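Local atomic coordinates of uncharacterized protein YjgB (Bacillus subtilis, PDB entry 4YGT), a protein that is of unknown function, a putative secreted lipoprotein and the first DUF4309 family member, in the PepSY clan, to have its structure determined. Residues Gln34-Leu39 / Ala51-Pro56; Thr40-Thr45 / Ser81-Met86; Asp63-Leu68 / Glu90-Gly95; Glu130-Tyr135 / His143-Thr148. All blocks are in the same frame, centred on the assembly; numbering follows the deposited sequence.

Interactions 2, 3 and 4 all reach one antiparallel sheet, while interaction 1 packs the end of helix 46-53 against the preceding loop. The first segments of interactions 1 and 2 follow each other in that loop and touch where Gly38 O lies 3.4 Å from Ser44 OG. Interaction 1 also touches interaction 3, Pro56 CB lying 3.3 Å from Leu68 O. Interaction 2 meets interaction 3 through Tyr82 OH and Asp67 OD2, 2.7 Å apart, a probable hydrogen bond, and through Ser81 of strand 77-82. Interaction 4 lies farther across the sheet, its centre about 15 Å from that of interaction 3. The sulfate of interaction 3 probably came from the crystallisation liquor.

Interaction 1: residues Gln34-Leu39 / Ala51-Pro56; sequences QQAQGL and AAFGEP
Ala52, in the last turn of helix 46-53, meets the 34-39 loop through its methyl group: CB lies 4.2 Å from Leu39 CD1. The same leucine methyl also reaches the next residue, Phe53, which carries most of the contact. Phe53 CG stands anti to its own carbonyl carbon (chi1 -75°), and from there the ring extends to the loop with CZ and CE1 leading. Leu39 CD1 approaches the ring at its edge, in the ring plane, 3.6 Å from CE1. CZ meets the short 3-10 segment, with Gln35 CB at 4.1 Å and Ala36 CB at 4.3 Å; Gln35 O, 3.9 Å from CZ, lies obliquely to the ring. The Gln35 chain bends at chi2 (73°), and its amide leads away from Phe53 to weak hydrogen bonds with Gln75 and Tyr78. Leu39 closes a type II turn with Ala36, Leu39 N bonding to Ala36 O at 3.2 Å, which brings both residues to the same aromatic ring. At Gly54 a positive phi (86°) ends the helix, and its carbonyl oxygen accepts a hydrogen bond from Tyr69 OH. Tyr69, Tyr78 and Phe80 bring further rings against Phe53. No hydrogen bond crosses between the two segments, and the contacts are mostly carbon to carbon, which implies that the helix end is held to its preceding loop chiefly by van der Waals packing of Phe53 on Leu39, Ala36 and Gln35.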
loop_
_atom_site.group_PDB
_atom_site.type_symbol
_atom_site.label_atom_id
_atom_site.label_comp_id
_atom_site.label_asym_id
_atom_site.label_seq_id
_atom_site.Cartn_x
_atom_site.Cartn_y
_atom_site.Cartn_z
ATOM N N GLN A 34 3.428 -10.685 -0.400
ATOM C CA GLN A 34 2.869 -11.554 0.638
ATOM C C GLN A 34 1.423 -11.994 0.324
ATOM O O GLN A 34 1.207 -12.702 -0.656
ATOM C CB GLN A 34 2.954 -10.863 2.030
ATOM C CG GLN A 34 4.362 -10.427 2.480
ATOM C CD GLN A 34 5.316 -11.580 2.660
ATOM O OE1 GLN A 34 6.088 -11.921 1.754
ATOM N NE2 GLN A 34 5.265 -12.218 3.828
ATOM N N GLN A 35 0.451 -11.595 1.163
ATOM C CA GLN A 35 -0.953 -12.002 1.049
ATOM C C GLN A 35 -1.602 -11.477 -0.236
ATOM O O GLN A 35 -2.426 -12.182 -0.836
ATOM C CB GLN A 35 -1.761 -11.541 2.280
ATOM C CG GLN A 35 -1.306 -12.167 3.622
ATOM C CD GLN A 35 0.019 -11.664 4.204
ATOM O OE1 GLN A 35 0.498 -10.554 3.901
ATOM N NE2 GLN A 35 0.631 -12.472 5.081
ATOM N N ALA A 36 -1.181 -10.274 -0.689
ATOM C CA ALA A 36 -1.718 -9.634 -1.887
ATOM C C ALA A 36 -1.080 -10.171 -3.167
ATOM O O ALA A 36 -1.469 -9.765 -4.262
ATOM C CB ALA A 36 -1.536 -8.124 -1.799
ATOM N N GLN A 37 -0.148 -11.109 -3.052
ATOM C CA GLN A 37 0.556 -11.655 -4.229
ATOM C C GLN A 37 -0.381 -12.139 -5.344
ATOM O O GLN A 37 -1.345 -12.848 -5.056
ATOM C CB GLN A 37 1.449 -12.819 -3.820
ATOM C CG GLN A 37 2.508 -13.123 -4.853
ATOM C CD GLN A 37 3.078 -14.495 -4.682
ATOM O OE1 GLN A 37 3.168 -15.039 -3.576
ATOM N NE2 GLN A 37 3.495 -15.069 -5.776
ATOM N N GLY A 38 -0.078 -11.738 -6.587
ATOM C CA GLY A 38 -0.810 -12.159 -7.776
ATOM C C GLY A 38 -2.083 -11.392 -8.042
ATOM O O GLY A 38 -2.834 -11.759 -8.950
ATOM N N LEU A 39 -2.337 -10.319 -7.264
ATOM C CA LEU A 39 -3.481 -9.444 -7.491
ATOM C C LEU A 39 -2.946 -8.198 -8.196
ATOM O O LEU A 39 -2.365 -7.328 -7.555
ATOM C CB LEU A 39 -4.209 -9.124 -6.169
ATOM C CG LEU A 39 -4.869 -10.309 -5.458
ATOM C CD1 LEU A 39 -5.276 -9.926 -4.053
ATOM C CD2 LEU A 39 -6.056 -10.821 -6.245
ATOM N N ALA A 51 -11.940 -13.665 -3.471
ATOM C CA ALA A 51 -11.508 -15.061 -3.509
ATOM C C ALA A 51 -10.276 -15.247 -2.597
ATOM O O ALA A 51 -10.238 -16.176 -1.799
ATOM C CB ALA A 51 -11.191 -15.478 -4.948
ATOM N N ALA A 52 -9.329 -14.317 -2.656
ATOM C CA ALA A 52 -8.101 -14.370 -1.875
ATOM C C ALA A 52 -8.281 -14.015 -0.395
ATOM O O ALA A 52 -7.760 -14.732 0.447
ATOM C CB ALA A 52 -7.055 -13.448 -2.487
ATOM N N PHE A 53 -8.970 -12.916 -0.092
ATOM C CA PHE A 53 -9.100 -12.351 1.245
ATOM C C PHE A 53 -10.412 -12.605 1.966
ATOM O O PHE A 53 -10.485 -12.339 3.169
ATOM C CB PHE A 53 -8.913 -10.835 1.150
ATOM C CG PHE A 53 -7.495 -10.362 0.961
ATOM C CD1 PHE A 53 -6.929 -10.295 -0.309
ATOM C CD2 PHE A 53 -6.720 -9.986 2.049
ATOM C CE1 PHE A 53 -5.614 -9.857 -0.484
ATOM C CE2 PHE A 53 -5.406 -9.543 1.871
ATOM C CZ PHE A 53 -4.861 -9.483 0.604
ATOM N N GLY A 54 -11.431 -13.083 1.262
ATOM C CA GLY A 54 -12.752 -13.261 1.849
ATOM C C GLY A 54 -13.529 -11.961 1.753
ATOM O O GLY A 54 -13.203 -11.088 0.939
ATOM N N GLU A 55 -14.554 -11.807 2.587
ATOM C CA GLU A 55 -15.373 -10.594 2.612
ATOM C C GLU A 55 -14.667 -9.540 3.407
ATOM O O GLU A 55 -14.033 -9.877 4.414
ATOM C CB GLU A 55 -16.795 -10.857 3.175
ATOM C CG GLU A 55 -17.678 -11.681 2.246
ATOM C CD GLU A 55 -17.750 -11.159 0.824
ATOM O OE1 GLU A 55 -18.243 -10.022 0.638
ATOM O OE2 GLU A 55 -17.252 -11.853 -0.094
ATOM N N PRO A 56 -14.760 -8.256 2.979
ATOM C CA PRO A 56 -14.076 -7.185 3.715
ATOM C C PRO A 56 -14.698 -6.851 5.068
ATOM O O PRO A 56 -15.917 -6.940 5.245
ATOM C CB PRO A 56 -14.181 -5.975 2.781
ATOM C CG PRO A 56 -14.805 -6.457 1.543
ATOM C CD PRO A 56 -15.484 -7.729 1.807
#

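Interaction 2: residues Thr40-Thr45 / Ser81-Met86; sequences TINKST and SYHKDM
Thr45 and Met86 bring the two backbones nearest, their CA atoms 5.5 Å apart, whereas the CA atoms of Asn42 and His83 are separated by 7.7 Å. Residues His83 to Met86 form a type I turn, closed by Met86 N to His83 O at 3.1 Å. At the last residue of this turn, the carbonyl oxygen of selenomethionine Met86 meets Thr45: CA to O is 3.2 Å, a CA-H...O contact with 129° at the hydrogen. Thr45 is the N-cap of helix 46-53. Its OG1 sits between backbone N and carbonyl carbon (chi1 61°) and caps a helix nitrogen, while CG2 lies 4.0 Å from Met86 O. At the other end, Asn42 OD1 approaches His83 CD2 to 3.6 Å; the side chains cross at about a right angle, with amide and ring planes 51° apart. Tyr82 CE1 adds a looser touch, 4.3 Å from Thr45 C. With no classical hydrogen bond between the segments, this surface contact implies weak electrostatic and van der Waals cohesion; the firmer tie is indirect, through backbone bonds from Asn42 and Ser44 to Ile88.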
loop_
_atom_site.group_PDB
_atom_site.type_symbol
_atom_site.label_atom_id
_atom_site.label_comp_id
_atom_site.label_asym_id
_atom_site.label_seq_id
_atom_site.Cartn_x
_atom_site.Cartn_y
_atom_site.Cartn_z
ATOM N N THR A 40 -3.105 -8.139 -9.516
ATOM C CA THR A 40 -2.520 -7.116 -10.384
ATOM C C THR A 40 -3.456 -5.941 -10.697
ATOM O O THR A 40 -4.593 -6.132 -11.149
ATOM C CB THR A 40 -2.035 -7.767 -11.694
ATOM O OG1 THR A 40 -1.372 -8.972 -11.361
ATOM C CG2 THR A 40 -1.064 -6.876 -12.515
ATOM N N ILE A 41 -2.915 -4.721 -10.559
ATOM C CA ILE A 41 -3.618 -3.482 -10.921
ATOM C C ILE A 41 -4.049 -3.569 -12.397
ATOM O O ILE A 41 -3.281 -4.064 -13.219
ATOM C CB ILE A 41 -2.723 -2.240 -10.618
ATOM C CG1 ILE A 41 -2.808 -1.926 -9.110
ATOM C CG2 ILE A 41 -3.131 -0.989 -11.453
ATOM C CD1 ILE A 41 -1.649 -1.442 -8.579
ATOM N N ASN A 42 -5.321 -3.193 -12.689
ATOM C CA ASN A 42 -5.959 -3.140 -14.012
ATOM C C ASN A 42 -6.114 -4.536 -14.665
ATOM O O ASN A 42 -6.492 -4.619 -15.838
ATOM C CB ASN A 42 -5.159 -2.197 -14.948
ATOM C CG ASN A 42 -5.962 -1.407 -15.950
ATOM O OD1 ASN A 42 -7.199 -1.477 -16.035
ATOM N ND2 ASN A 42 -5.251 -0.630 -16.749
ATOM N N LYS A 43 -5.836 -5.621 -13.913
ATOM C CA LYS A 43 -5.899 -6.981 -14.440
ATOM C C LYS A 43 -6.733 -7.882 -13.512
ATOM O O LYS A 43 -7.692 -8.489 -13.981
ATOM C CB LYS A 43 -4.474 -7.526 -14.631
ATOM C CG LYS A 43 -4.328 -8.659 -15.637
ATOM C CD LYS A 43 -2.854 -9.115 -15.799
ATOM C CE LYS A 43 -1.942 -8.136 -16.534
ATOM N NZ LYS A 43 -2.258 -8.031 -17.989
ATOM N N SER A 44 -6.394 -7.960 -12.217
ATOM C CA SER A 44 -7.166 -8.773 -11.275
ATOM C C SER A 44 -8.446 -8.023 -10.919
ATOM O O SER A 44 -8.470 -6.782 -10.981
ATOM C CB SER A 44 -6.349 -9.095 -10.030
ATOM O OG SER A 44 -5.186 -9.819 -10.393
ATOM N N THR A 45 -9.504 -8.766 -10.554
ATOM C CA THR A 45 -10.821 -8.191 -10.269
ATOM C C THR A 45 -11.160 -8.110 -8.784
ATOM O O THR A 45 -10.402 -8.618 -7.964
ATOM C CB THR A 45 -11.905 -9.047 -10.932
ATOM O OG1 THR A 45 -11.847 -10.365 -10.378
ATOM C CG2 THR A 45 -11.797 -9.081 -12.437
ATOM N N SER A 81 -9.383 -0.636 -4.251
ATOM C CA SER A 81 -10.372 0.147 -4.994
ATOM C C SER A 81 -10.393 -0.434 -6.414
ATOM O O SER A 81 -9.424 -1.079 -6.831
ATOM C CB SER A 81 -10.049 1.638 -4.966
ATOM O OG SER A 81 -8.918 1.942 -5.762
ATOM N N TYR A 82 -11.496 -0.257 -7.136
ATOM C CA TYR A 82 -11.665 -0.830 -8.471
ATOM C C TYR A 82 -12.108 0.186 -9.526
ATOM O O TYR A 82 -12.764 1.178 -9.195
ATOM C CB TYR A 82 -12.714 -1.947 -8.394
ATOM C CG TYR A 82 -12.499 -2.899 -7.233
ATOM C CD1 TYR A 82 -11.466 -3.836 -7.254
ATOM C CD2 TYR A 82 -13.307 -2.838 -6.096
ATOM C CE1 TYR A 82 -11.234 -4.680 -6.169
ATOM C CE2 TYR A 82 -13.086 -3.687 -5.005
ATOM C CZ TYR A 82 -12.065 -4.624 -5.057
ATOM O OH TYR A 82 -11.849 -5.489 -4.009
ATOM N N HIS A 83 -11.800 -0.092 -10.816
ATOM C CA HIS A 83 -12.307 0.716 -11.935
ATOM C C HIS A 83 -13.779 0.320 -12.169
ATOM O O HIS A 83 -14.282 -0.602 -11.511
ATOM C CB HIS A 83 -11.492 0.502 -13.232
ATOM C CG HIS A 83 -10.027 0.806 -13.154
ATOM N ND1 HIS A 83 -9.563 2.099 -13.138
ATOM C CD2 HIS A 83 -8.969 -0.037 -13.203
ATOM C CE1 HIS A 83 -8.242 2.004 -13.123
ATOM N NE2 HIS A 83 -7.840 0.738 -13.169
ATOM N N LYS A 84 -14.452 0.979 -13.128
ATOM C CA LYS A 84 -15.830 0.671 -13.497
ATOM C C LYS A 84 -15.950 -0.819 -13.926
ATOM O O LYS A 84 -16.860 -1.516 -13.465
ATOM C CB LYS A 84 -16.284 1.622 -14.624
ATOM C CG LYS A 84 -17.784 1.884 -14.678
ATOM C CD LYS A 84 -18.133 2.910 -15.774
ATOM C CE LYS A 84 -19.618 3.176 -15.894
ATOM N NZ LYS A 84 -19.911 4.328 -16.789
ATOM N N ASP A 85 -14.960 -1.312 -14.720
ATOM C CA ASP A 85 -14.852 -2.680 -15.265
ATOM C C ASP A 85 -14.565 -3.766 -14.186
ATOM O O ASP A 85 -14.465 -4.946 -14.528
ATOM C CB ASP A 85 -13.775 -2.734 -16.381
ATOM C CG ASP A 85 -12.307 -2.608 -15.977
ATOM O OD1 ASP A 85 -12.025 -2.478 -14.752
ATOM O OD2 ASP A 85 -11.434 -2.679 -16.879
HETATM N N MSE A 86 -14.430 -3.351 -12.910
HETATM C CA MSE A 86 -14.200 -4.152 -11.699
HETATM C C MSE A 86 -12.757 -4.668 -11.549
HETATM O O MSE A 86 -12.522 -5.521 -10.701
HETATM C CB MSE A 86 -15.196 -5.308 -11.568
HETATM C CG MSE A 86 -16.608 -4.835 -11.287
HETATM SE SE MSE A 86 -17.847 -6.322 -11.181
HETATM C CE MSE A 86 -17.467 -6.910 -9.317
#

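Interaction 3: residues Asp63-Leu68 / Glu90-Gly95; sequences DNRFDL and EIRYFG. With SO4 (sulfate ion), chain B.
Phe66 and Arg92 hold the closest CA pair, 8.7 Å apart, and the touching parts of the two segments run 39° from each other, with strand 77-82 between them. Phe66 CZ sits over the centre of the Arg92 guanidinium, 3.4 Å from CZ of that arginine, with the two planes 31° apart. Glu90 CD meets the edge of the Phe66 ring, in its plane, 3.9 Å from Phe66 CZ. The extended glutamate serves two arginines: OE2 bonds Arg92 NH2 at 3.2 Å, met from above the carboxylate plane, and OE1 makes a long salt bridge of 3.7 Å with Arg65 NH2. Leu68 CD2 touches Phe94 CE2 at 3.8 Å. A sulfate ion lies at the guanidinium edge of Arg65, with O1 2.8 Å from NE and O3 bonded to NH2; Arg92 NH2 adds a weak bond to O3. Arg65 NH2 and Arg92 NH2 lie 4.3 Å apart; the carboxylate and the sulfate probably offset repulsion between the two guanidiniums, at a positive spot able to take up an anion.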
loop_
_atom_site.group_PDB
_atom_site.type_symbol
_atom_site.label_atom_id
_atom_site.label_comp_id
_atom_site.label_asym_id
_atom_site.label_seq_id
_atom_site.Cartn_x
_atom_site.Cartn_y
_atom_site.Cartn_z
ATOM N N ASP A 63 -19.075 6.793 1.331
ATOM C CA ASP A 63 -17.863 7.590 1.105
ATOM C C ASP A 63 -16.592 6.699 1.041
ATOM O O ASP A 63 -15.473 7.214 0.919
ATOM C CB ASP A 63 -17.716 8.662 2.204
ATOM C CG ASP A 63 -17.608 8.166 3.644
ATOM O OD1 ASP A 63 -17.731 6.935 3.868
ATOM O OD2 ASP A 63 -17.436 9.013 4.553
ATOM N N ASN A 64 -16.780 5.367 1.143
ATOM C CA ASN A 64 -15.710 4.388 1.088
ATOM C C ASN A 64 -15.627 3.729 -0.291
ATOM O O ASN A 64 -16.540 2.992 -0.685
ATOM C CB ASN A 64 -15.906 3.313 2.164
ATOM C CG ASN A 64 -14.764 2.322 2.192
ATOM O OD1 ASN A 64 -13.598 2.676 1.978
ATOM N ND2 ASN A 64 -15.078 1.066 2.451
ATOM N N ARG A 65 -14.521 3.963 -1.005
ATOM C CA ARG A 65 -14.344 3.336 -2.316
ATOM C C ARG A 65 -13.328 2.165 -2.262
ATOM O O ARG A 65 -12.907 1.677 -3.308
ATOM C CB ARG A 65 -13.970 4.375 -3.389
ATOM C CG ARG A 65 -12.639 5.041 -3.194
ATOM C CD ARG A 65 -12.463 6.214 -4.117
ATOM N NE ARG A 65 -11.097 6.696 -3.981
ATOM C CZ ARG A 65 -10.072 6.216 -4.668
ATOM N NH1 ARG A 65 -10.264 5.290 -5.602
ATOM N NH2 ARG A 65 -8.847 6.675 -4.448
ATOM N N PHE A 66 -13.017 1.666 -1.044
ATOM C CA PHE A 66 -12.077 0.565 -0.823
ATOM C C PHE A 66 -12.691 -0.598 -0.119
ATOM O O PHE A 66 -13.342 -0.424 0.905
ATOM C CB PHE A 66 -10.857 1.009 0.013
ATOM C CG PHE A 66 -9.856 1.831 -0.757
ATOM C CD1 PHE A 66 -10.052 3.195 -0.951
ATOM C CD2 PHE A 66 -8.731 1.237 -1.321
ATOM C CE1 PHE A 66 -9.158 3.942 -1.716
ATOM C CE2 PHE A 66 -7.830 1.982 -2.063
ATOM C CZ PHE A 66 -8.055 3.326 -2.273
ATOM N N ASP A 67 -12.427 -1.806 -0.630
ATOM C CA ASP A 67 -12.745 -3.046 0.085
ATOM C C ASP A 67 -11.680 -3.111 1.155
ATOM O O ASP A 67 -10.501 -3.155 0.810
ATOM C CB ASP A 67 -12.721 -4.263 -0.856
ATOM C CG ASP A 67 -14.048 -4.573 -1.502
ATOM O OD1 ASP A 67 -15.086 -4.033 -1.037
ATOM O OD2 ASP A 67 -14.061 -5.358 -2.452
ATOM N N LEU A 68 -12.060 -2.946 2.431
ATOM C CA LEU A 68 -11.056 -2.867 3.495
ATOM C C LEU A 68 -10.942 -4.151 4.332
ATOM O O LEU A 68 -11.938 -4.723 4.790
ATOM C CB LEU A 68 -11.330 -1.668 4.398
ATOM C CG LEU A 68 -11.152 -0.315 3.750
ATOM C CD1 LEU A 68 -11.961 0.741 4.490
ATOM C CD2 LEU A 68 -9.668 0.065 3.647
ATOM N N GLU A 90 -6.391 0.540 -7.341
ATOM C CA GLU A 90 -5.381 0.905 -6.346
ATOM C C GLU A 90 -5.307 -0.104 -5.231
ATOM O O GLU A 90 -6.334 -0.668 -4.826
ATOM C CB GLU A 90 -5.696 2.305 -5.777
ATOM C CG GLU A 90 -4.672 2.886 -4.810
ATOM C CD GLU A 90 -4.925 4.314 -4.368
ATOM O OE1 GLU A 90 -5.632 5.059 -5.086
ATOM O OE2 GLU A 90 -4.381 4.696 -3.309
ATOM N N ILE A 91 -4.082 -0.347 -4.736
ATOM C CA ILE A 91 -3.877 -1.242 -3.584
ATOM C C ILE A 91 -3.300 -0.370 -2.478
ATOM O O ILE A 91 -2.422 0.445 -2.739
ATOM C CB ILE A 91 -3.005 -2.519 -3.875
ATOM C CG1 ILE A 91 -3.533 -3.288 -5.112
ATOM C CG2 ILE A 91 -2.942 -3.442 -2.639
ATOM C CD1 ILE A 91 -2.635 -4.415 -5.667
ATOM N N ARG A 92 -3.852 -0.493 -1.274
ATOM C CA ARG A 92 -3.434 0.235 -0.100
ATOM C C ARG A 92 -2.986 -0.771 0.969
ATOM O O ARG A 92 -3.757 -1.651 1.351
ATOM C CB ARG A 92 -4.601 1.105 0.362
ATOM C CG ARG A 92 -4.219 2.258 1.247
ATOM C CD ARG A 92 -5.346 3.261 1.306
ATOM N NE ARG A 92 -5.367 4.179 0.165
ATOM C CZ ARG A 92 -6.303 5.106 -0.016
ATOM N NH1 ARG A 92 -7.316 5.207 0.832
ATOM N NH2 ARG A 92 -6.259 5.905 -1.071
ATOM N N TYR A 93 -1.714 -0.670 1.398
ATOM C CA TYR A 93 -1.050 -1.486 2.414
ATOM C C TYR A 93 -1.040 -0.689 3.730
ATOM O O TYR A 93 -0.473 0.396 3.774
ATOM C CB TYR A 93 0.366 -1.846 1.925
ATOM C CG TYR A 93 1.207 -2.626 2.905
ATOM C CD1 TYR A 93 1.133 -4.013 2.968
ATOM C CD2 TYR A 93 2.097 -1.981 3.757
ATOM C CE1 TYR A 93 1.879 -4.735 3.900
ATOM C CE2 TYR A 93 2.862 -2.693 4.681
ATOM C CZ TYR A 93 2.752 -4.073 4.748
ATOM O OH TYR A 93 3.495 -4.781 5.668
ATOM N N PHE A 94 -1.666 -1.228 4.805
ATOM C CA PHE A 94 -1.804 -0.496 6.061
ATOM C C PHE A 94 -0.839 -0.923 7.173
ATOM O O PHE A 94 -0.832 -0.311 8.251
ATOM C CB PHE A 94 -3.231 -0.659 6.558
ATOM C CG PHE A 94 -4.218 0.127 5.729
ATOM C CD1 PHE A 94 -4.452 1.477 5.988
ATOM C CD2 PHE A 94 -4.973 -0.497 4.741
ATOM C CE1 PHE A 94 -5.383 2.195 5.234
ATOM C CE2 PHE A 94 -5.905 0.217 3.996
ATOM C CZ PHE A 94 -6.114 1.552 4.249
ATOM N N GLY A 95 -0.027 -1.949 6.903
ATOM C CA GLY A 95 0.860 -2.510 7.910
ATOM C C GLY A 95 0.038 -3.278 8.927
ATOM O O GLY A 95 -1.139 -3.552 8.685
HETATM S S SO4 B . -10.156 8.338 -0.811
HETATM O O1 SO4 B . -11.393 8.145 -1.577
HETATM O O2 SO4 B . -10.149 7.562 0.424
HETATM O O3 SO4 B . -9.029 7.938 -1.662
HETATM O O4 SO4 B . -9.992 9.728 -0.428
#

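Interaction 4: residues Glu130-Tyr135 / His143-Thr148; sequences EIDYVY and HFVIGT
His143 joins the partner strand at Asp132 and Val134. CB lies 3.1 Å from Asp132 OD1. CG, anti to the carbonyl carbon (chi1 -66°), is 3.6 Å from Asp132 OD2. ND1 donates to that oxygen over 2.7 Å, nearly straight at 170°, in the ring plane and onto the syn lone pair; the carboxylate would be expected to polarise the imidazole. Val134 CG2 lies alongside ND1 at 3.5 Å and also meets CE1, while Val134 CG1 stands over the ring face, 4.1 Å from its centroid, as a CH-pi contact. NE2, at the tip, has a weak hydrogen bond to Glu141. On the other face, Tyr133 CD1 packs on Ile146 CG1 at 3.5 Å, and Tyr135 touches Phe144, both reaching Leu112 of helix 109-116. Paired backbone bonds join Ile131 to Ile146 and Tyr133 to Phe144, the latter at 2.9 Å each way. With the strand directions 158° apart, this register is that of an antiparallel beta hairpin, strands 131-137 and 140-146, within the larger sheet.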
loop_
_atom_site.group_PDB
_atom_site.type_symbol
_atom_site.label_atom_id
_atom_site.label_comp_id
_atom_site.label_asym_id
_atom_site.label_seq_id
_atom_site.Cartn_x
_atom_site.Cartn_y
_atom_site.Cartn_z
ATOM N N GLU A 130 -1.262 14.475 5.889
ATOM C CA GLU A 130 -0.198 13.537 5.495
ATOM C C GLU A 130 0.647 14.027 4.302
ATOM O O GLU A 130 0.193 14.846 3.485
ATOM C CB GLU A 130 -0.788 12.181 5.140
ATOM C CG GLU A 130 -1.300 11.359 6.314
ATOM C CD GLU A 130 -2.344 10.344 5.889
ATOM O OE1 GLU A 130 -3.224 10.714 5.082
ATOM O OE2 GLU A 130 -2.264 9.172 6.317
ATOM N N ILE A 131 1.882 13.496 4.199
ATOM C CA ILE A 131 2.737 13.810 3.069
ATOM C C ILE A 131 3.106 12.485 2.367
ATOM O O ILE A 131 3.413 11.465 2.990
ATOM C CB ILE A 131 3.937 14.745 3.385
ATOM C CG1 ILE A 131 4.323 15.570 2.140
ATOM C CG2 ILE A 131 5.140 14.039 4.023
ATOM C CD1 ILE A 131 3.365 16.821 1.862
ATOM N N ASP A 132 2.960 12.503 1.070
ATOM C CA ASP A 132 3.151 11.350 0.209
ATOM C C ASP A 132 4.498 11.405 -0.531
ATOM O O ASP A 132 4.697 12.263 -1.393
ATOM C CB ASP A 132 1.967 11.346 -0.769
ATOM C CG ASP A 132 1.908 10.294 -1.840
ATOM O OD1 ASP A 132 2.707 9.335 -1.779
ATOM O OD2 ASP A 132 1.063 10.431 -2.745
ATOM N N TYR A 133 5.407 10.463 -0.204
ATOM C CA TYR A 133 6.691 10.274 -0.885
ATOM C C TYR A 133 6.479 9.283 -2.051
ATOM O O TYR A 133 6.214 8.104 -1.808
ATOM C CB TYR A 133 7.739 9.746 0.102
ATOM C CG TYR A 133 8.158 10.757 1.142
ATOM C CD1 TYR A 133 7.427 10.925 2.313
ATOM C CD2 TYR A 133 9.301 11.534 0.969
ATOM C CE1 TYR A 133 7.824 11.833 3.292
ATOM C CE2 TYR A 133 9.699 12.463 1.932
ATOM C CZ TYR A 133 8.951 12.613 3.090
ATOM O OH TYR A 133 9.329 13.497 4.067
ATOM N N VAL A 134 6.512 9.767 -3.308
ATOM C CA VAL A 134 6.226 8.925 -4.474
ATOM C C VAL A 134 7.505 8.419 -5.138
ATOM O O VAL A 134 8.387 9.207 -5.476
ATOM C CB VAL A 134 5.327 9.644 -5.514
ATOM C CG1 VAL A 134 4.883 8.695 -6.619
ATOM C CG2 VAL A 134 4.124 10.295 -4.859
ATOM N N TYR A 135 7.563 7.094 -5.369
ATOM C CA TYR A 135 8.634 6.385 -6.079
ATOM C C TYR A 135 8.073 5.781 -7.367
ATOM O O TYR A 135 7.127 5.016 -7.296
ATOM C CB TYR A 135 9.258 5.290 -5.184
ATOM C CG TYR A 135 10.219 5.855 -4.161
ATOM C CD1 TYR A 135 11.561 6.043 -4.467
ATOM C CD2 TYR A 135 9.779 6.231 -2.894
ATOM C CE1 TYR A 135 12.446 6.590 -3.537
ATOM C CE2 TYR A 135 10.657 6.760 -1.950
ATOM C CZ TYR A 135 11.992 6.939 -2.275
ATOM O OH TYR A 135 12.865 7.469 -1.349
ATOM N N HIS A 143 3.184 5.073 -3.479
ATOM C CA HIS A 143 2.919 6.269 -2.706
ATOM C C HIS A 143 3.072 5.956 -1.229
ATOM O O HIS A 143 2.187 5.319 -0.652
ATOM C CB HIS A 143 1.497 6.759 -3.006
ATOM C CG HIS A 143 1.282 7.226 -4.410
ATOM N ND1 HIS A 143 1.097 8.567 -4.702
ATOM C CD2 HIS A 143 1.175 6.514 -5.555
ATOM C CE1 HIS A 143 0.898 8.627 -6.005
ATOM N NE2 HIS A 143 0.938 7.419 -6.563
ATOM N N PHE A 144 4.218 6.333 -0.625
ATOM C CA PHE A 144 4.419 6.129 0.813
ATOM C C PHE A 144 3.809 7.324 1.543
ATOM O O PHE A 144 4.378 8.420 1.499
ATOM C CB PHE A 144 5.893 5.951 1.171
ATOM C CG PHE A 144 6.535 4.721 0.601
ATOM C CD1 PHE A 144 7.154 4.754 -0.643
ATOM C CD2 PHE A 144 6.557 3.530 1.323
ATOM C CE1 PHE A 144 7.794 3.620 -1.152
ATOM C CE2 PHE A 144 7.176 2.391 0.802
ATOM C CZ PHE A 144 7.804 2.449 -0.426
ATOM N N VAL A 145 2.636 7.131 2.177
ATOM C CA VAL A 145 1.929 8.226 2.857
ATOM C C VAL A 145 2.359 8.282 4.341
ATOM O O VAL A 145 1.924 7.472 5.154
ATOM C CB VAL A 145 0.393 8.106 2.661
ATOM C CG1 VAL A 145 -0.345 9.243 3.338
ATOM C CG2 VAL A 145 0.030 8.049 1.179
ATOM N N ILE A 146 3.210 9.268 4.672
ATOM C CA ILE A 146 3.787 9.495 6.004
ATOM C C ILE A 146 2.921 10.497 6.788
ATOM O O ILE A 146 2.508 11.536 6.261
ATOM C CB ILE A 146 5.272 9.965 5.857
ATOM C CG1 ILE A 146 6.078 9.032 4.892
ATOM C CG2 ILE A 146 5.983 10.161 7.211
ATOM C CD1 ILE A 146 6.686 7.721 5.470
ATOM N N GLY A 147 2.657 10.161 8.047
ATOM C CA GLY A 147 1.833 10.968 8.941
ATOM C C GLY A 147 2.539 12.159 9.551
ATOM O O GLY A 147 3.588 12.579 9.051
ATOM N N THR A 148 1.954 12.723 10.637
ATOM C CA THR A 148 2.520 13.874 11.372
ATOM C C THR A 148 3.854 13.465 12.007
ATOM O O THR A 148 4.841 14.192 11.862
ATOM C CB THR A 148 1.526 14.442 12.378
ATOM O OG1 THR A 148 0.751 13.372 12.938
ATOM C CG2 THR A 148 0.616 15.485 11.747
#